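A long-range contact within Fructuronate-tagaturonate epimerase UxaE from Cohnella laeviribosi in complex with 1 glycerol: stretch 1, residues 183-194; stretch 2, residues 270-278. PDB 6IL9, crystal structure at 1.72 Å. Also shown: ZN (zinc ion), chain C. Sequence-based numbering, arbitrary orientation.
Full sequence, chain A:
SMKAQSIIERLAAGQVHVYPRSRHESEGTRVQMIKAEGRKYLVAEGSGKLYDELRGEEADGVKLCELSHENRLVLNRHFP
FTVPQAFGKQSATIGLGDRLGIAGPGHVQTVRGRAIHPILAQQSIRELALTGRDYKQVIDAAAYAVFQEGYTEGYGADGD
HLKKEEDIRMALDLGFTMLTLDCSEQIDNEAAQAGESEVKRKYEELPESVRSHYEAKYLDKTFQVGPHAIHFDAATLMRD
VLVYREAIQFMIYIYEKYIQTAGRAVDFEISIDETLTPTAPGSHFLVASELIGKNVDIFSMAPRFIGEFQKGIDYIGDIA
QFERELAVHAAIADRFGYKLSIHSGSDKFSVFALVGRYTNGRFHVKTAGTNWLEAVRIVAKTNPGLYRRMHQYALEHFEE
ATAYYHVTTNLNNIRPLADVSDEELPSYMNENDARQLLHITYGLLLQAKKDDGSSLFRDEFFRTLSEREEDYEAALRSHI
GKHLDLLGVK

Stretch 1, residues 183-194: CSEQIDNEAAQA
Stretch 2 270-278: ISIDETLTP

Residues 183-194 and 270-278 run alongside each other in the same direction, in register from Ser184 opposite Ile272 (CA to CA 5.4 Å) to Asn189 opposite Thr277 (CA to CA 6.7 Å), and bury 480 Å² between them. Stretch 2 enters on a strand that begins earlier in the chain and includes Ile270 and Ser271; Asp273 to Pro278 are loop. Stretch 1 turns through Ser184-Gln186 with helical phi/psi, extends at Ile187 (-69/135) and Asp188 (-93/90), and forms a short helix over 189-193. Asp188, chi1 t, caps that helix: its OD1 accepts from Ala191 N at 3.1 Å. The one hydrogen bond across the contact that is not weak is backbone to backbone, Cys183 N to Ser271 O, 2.9 Å and nearly straight at 169°. Around it lies an apolar cluster. Cys183, chi1 m, sets SG 4.3 Å from Ile270 CG2 and CB 3.9 Å from Ile272 CG2; Ile272 takes chi1 p and chi2 t, and the same CG2 meets CD1 of Ile187 (m, m) at 4.2 Å. Ser184, chi1 p, packs CB 3.6 Å from Glu274 O. Thr275, chi1 m, turns OG1 back to donate to Ile272 O at 3.1 Å, bracing the loop, while its CG2 lies 3.1 Å from Asn189 OD1. Asn189, chi1 m and chi2 -82°, points toward stretch 2, so that one carbonyl oxygen receives two successive amides: OD1 lies 3.3 Å from Leu276 N and 3.4 Å from Thr277 N, both weak bonds, at 130° and 144°. Farther along, Ala192 CB rests 4.0 Å from Thr277 CB, beyond which the threonine side chain is unmodelled. Gln193 starts sideways, but chi1 -41° and chi2 -116° bring its end nearer, with NE2 3.3 Å from CD2 of Leu276 (t, p). The CA-to-CB bond of Asp273 (chi1 p) points away from stretch 1, though the end of the side chain comes nearer; its OD1 accepts from Ser271 OG at 2.7 Å, and its OD2 binds ZN at 2.4 Å.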

# COMPACT_ATOMS: atom_id res chain seq x y z
N CYS A 183 6.48 11.80 -7.65
CA CYS A 183 7.13 12.83 -8.46
C CYS A 183 6.45 13.01 -9.81
O CYS A 183 7.04 13.59 -10.73
CB CYS A 183 8.61 12.50 -8.65
SG CYS A 183 9.50 12.37 -7.08
N SER A 184 5.21 12.53 -9.95
CA SER A 184 4.52 12.59 -11.24
C SER A 184 4.24 14.02 -11.67
O SER A 184 4.26 14.32 -12.87
CB SER A 184 3.22 11.78 -11.17
OG SER A 184 2.27 12.40 -10.31
N GLU A 185 3.97 14.92 -10.73
CA GLU A 185 3.64 16.29 -11.11
C GLU A 185 4.84 17.08 -11.60
O GLU A 185 4.67 18.10 -12.29
CB GLU A 185 2.98 17.02 -9.93
CG GLU A 185 1.66 16.39 -9.52
CD GLU A 185 0.73 17.37 -8.84
OE1 GLU A 185 -0.36 16.93 -8.40
OE2 GLU A 185 1.09 18.57 -8.73
N GLN A 186 6.06 16.64 -11.28
CA GLN A 186 7.25 17.32 -11.75
C GLN A 186 7.74 16.80 -13.09
O GLN A 186 8.57 17.45 -13.73
CB GLN A 186 8.37 17.19 -10.71
CG GLN A 186 8.23 18.12 -9.51
CD GLN A 186 7.27 17.60 -8.45
OE1 GLN A 186 6.85 16.45 -8.48
NE2 GLN A 186 6.93 18.46 -7.50
N ILE A 187 7.23 15.65 -13.53
CA ILE A 187 7.64 15.07 -14.81
C ILE A 187 7.11 15.94 -15.95
O ILE A 187 5.95 16.35 -15.94
CB ILE A 187 7.13 13.63 -14.93
CG1 ILE A 187 7.67 12.77 -13.78
CG2 ILE A 187 7.52 13.03 -16.27
CD1 ILE A 187 9.15 12.46 -13.89
N ASP A 188 7.97 16.21 -16.93
CA ASP A 188 7.55 17.00 -18.09
C ASP A 188 7.08 16.04 -19.18
O ASP A 188 7.85 15.59 -20.03
CB ASP A 188 8.68 17.91 -18.57
CG ASP A 188 8.21 18.93 -19.59
OD1 ASP A 188 7.16 18.68 -20.22
OD2 ASP A 188 8.88 19.97 -19.76
N ASN A 189 5.78 15.73 -19.16
CA ASN A 189 5.25 14.74 -20.09
C ASN A 189 5.18 15.26 -21.52
O ASN A 189 5.34 14.49 -22.47
CB ASN A 189 3.87 14.26 -19.61
CG ASN A 189 3.96 13.22 -18.51
OD1 ASN A 189 4.17 12.03 -18.79
ND2 ASN A 189 3.81 13.65 -17.27
N GLU A 190 4.94 16.57 -21.70
CA GLU A 190 4.91 17.10 -23.06
C GLU A 190 6.29 17.02 -23.70
O GLU A 190 6.41 16.76 -24.90
CB GLU A 190 4.37 18.53 -23.06
CG GLU A 190 4.67 19.35 -21.82
CD GLU A 190 3.88 20.65 -21.77
OE1 GLU A 190 3.62 21.22 -22.85
OE2 GLU A 190 3.51 21.09 -20.66
N ALA A 191 7.35 17.20 -22.90
CA ALA A 191 8.70 16.99 -23.41
C ALA A 191 8.93 15.54 -23.83
O ALA A 191 9.75 15.28 -24.71
CB ALA A 191 9.73 17.41 -22.37
N ALA A 192 8.24 14.59 -23.20
CA ALA A 192 8.42 13.20 -23.57
C ALA A 192 7.75 12.89 -24.91
O ALA A 192 8.23 12.01 -25.64
CB ALA A 192 7.87 12.28 -22.48
N GLN A 193 6.68 13.61 -25.25
CA GLN A 193 5.93 13.39 -26.48
C GLN A 193 6.34 14.31 -27.62
O GLN A 193 5.95 14.06 -28.77
CB GLN A 193 4.43 13.57 -26.22
CG GLN A 193 3.94 12.98 -24.91
CD GLN A 193 2.95 11.86 -25.12
OE1 GLN A 193 2.68 11.46 -26.26
NE2 GLN A 193 2.39 11.35 -24.03
N ALA A 194 7.10 15.37 -27.34
CA ALA A 194 7.37 16.39 -28.33
C ALA A 194 8.32 15.87 -29.40
O ALA A 194 9.02 14.87 -29.22
CB ALA A 194 7.95 17.63 -27.67
N ILE A 270 10.99 6.37 -4.29
CA ILE A 270 10.74 7.37 -5.32
C ILE A 270 9.74 6.78 -6.30
O ILE A 270 9.97 5.70 -6.86
CB ILE A 270 12.04 7.79 -6.02
CG1 ILE A 270 12.92 8.55 -5.02
CG2 ILE A 270 11.72 8.66 -7.23
CD1 ILE A 270 14.38 8.50 -5.34
N SER A 271 8.63 7.47 -6.49
CA SER A 271 7.53 6.96 -7.31
C SER A 271 7.37 7.84 -8.54
O SER A 271 7.19 9.06 -8.42
CB SER A 271 6.24 6.89 -6.48
OG SER A 271 5.08 7.01 -7.30
N ILE A 272 7.47 7.22 -9.71
CA ILE A 272 7.16 7.89 -10.96
C ILE A 272 6.29 6.96 -11.79
O ILE A 272 6.36 6.95 -13.02
CB ILE A 272 8.44 8.30 -11.72
CG1 ILE A 272 9.38 7.10 -11.90
CG2 ILE A 272 9.17 9.43 -10.98
CD1 ILE A 272 10.66 7.43 -12.60
N ASP A 273 5.44 6.17 -11.11
CA ASP A 273 4.65 5.15 -11.78
C ASP A 273 3.31 5.67 -12.30
O ASP A 273 2.67 4.97 -13.09
CB ASP A 273 4.39 3.96 -10.84
CG ASP A 273 3.55 4.33 -9.66
OD1 ASP A 273 4.09 4.92 -8.69
OD2 ASP A 273 2.34 4.03 -9.69
N GLU A 274 2.88 6.85 -11.87
CA GLU A 274 1.66 7.47 -12.39
C GLU A 274 1.99 8.53 -13.44
O GLU A 274 1.42 9.63 -13.44
CB GLU A 274 0.83 8.04 -11.25
CG GLU A 274 0.68 7.06 -10.10
CD GLU A 274 -0.71 7.06 -9.48
OE1 GLU A 274 -1.12 8.10 -8.92
OE2 GLU A 274 -1.39 6.00 -9.54
N THR A 275 2.92 8.21 -14.34
CA THR A 275 3.30 9.05 -15.46
C THR A 275 2.54 8.59 -16.71
O THR A 275 2.13 7.43 -16.81
CB THR A 275 4.82 8.96 -15.69
OG1 THR A 275 5.50 9.48 -14.55
CG2 THR A 275 5.26 9.76 -16.90
N LEU A 276 2.32 9.52 -17.64
CA LEU A 276 1.72 9.11 -18.91
C LEU A 276 2.73 8.39 -19.80
O LEU A 276 2.35 7.49 -20.56
CB LEU A 276 1.13 10.32 -19.64
CG LEU A 276 0.32 9.99 -20.90
CD1 LEU A 276 -0.96 9.23 -20.54
CD2 LEU A 276 0.01 11.24 -21.70
N THR A 277 4.00 8.75 -19.72
CA THR A 277 4.98 8.02 -20.52
C THR A 277 5.63 6.93 -19.68
O THR A 277 5.91 7.14 -18.50
CB THR A 277 6.05 8.96 -21.06
N PRO A 278 5.89 5.76 -20.26
CA PRO A 278 6.62 4.72 -19.52
C PRO A 278 8.05 5.14 -19.23
O PRO A 278 8.65 5.92 -19.97
CB PRO A 278 6.58 3.51 -20.47
CG PRO A 278 6.41 4.12 -21.84
CD PRO A 278 5.53 5.33 -21.62
ZN ZN C . 1.68 4.32 -7.40
O HOH W 1 -0.39 3.34 -7.58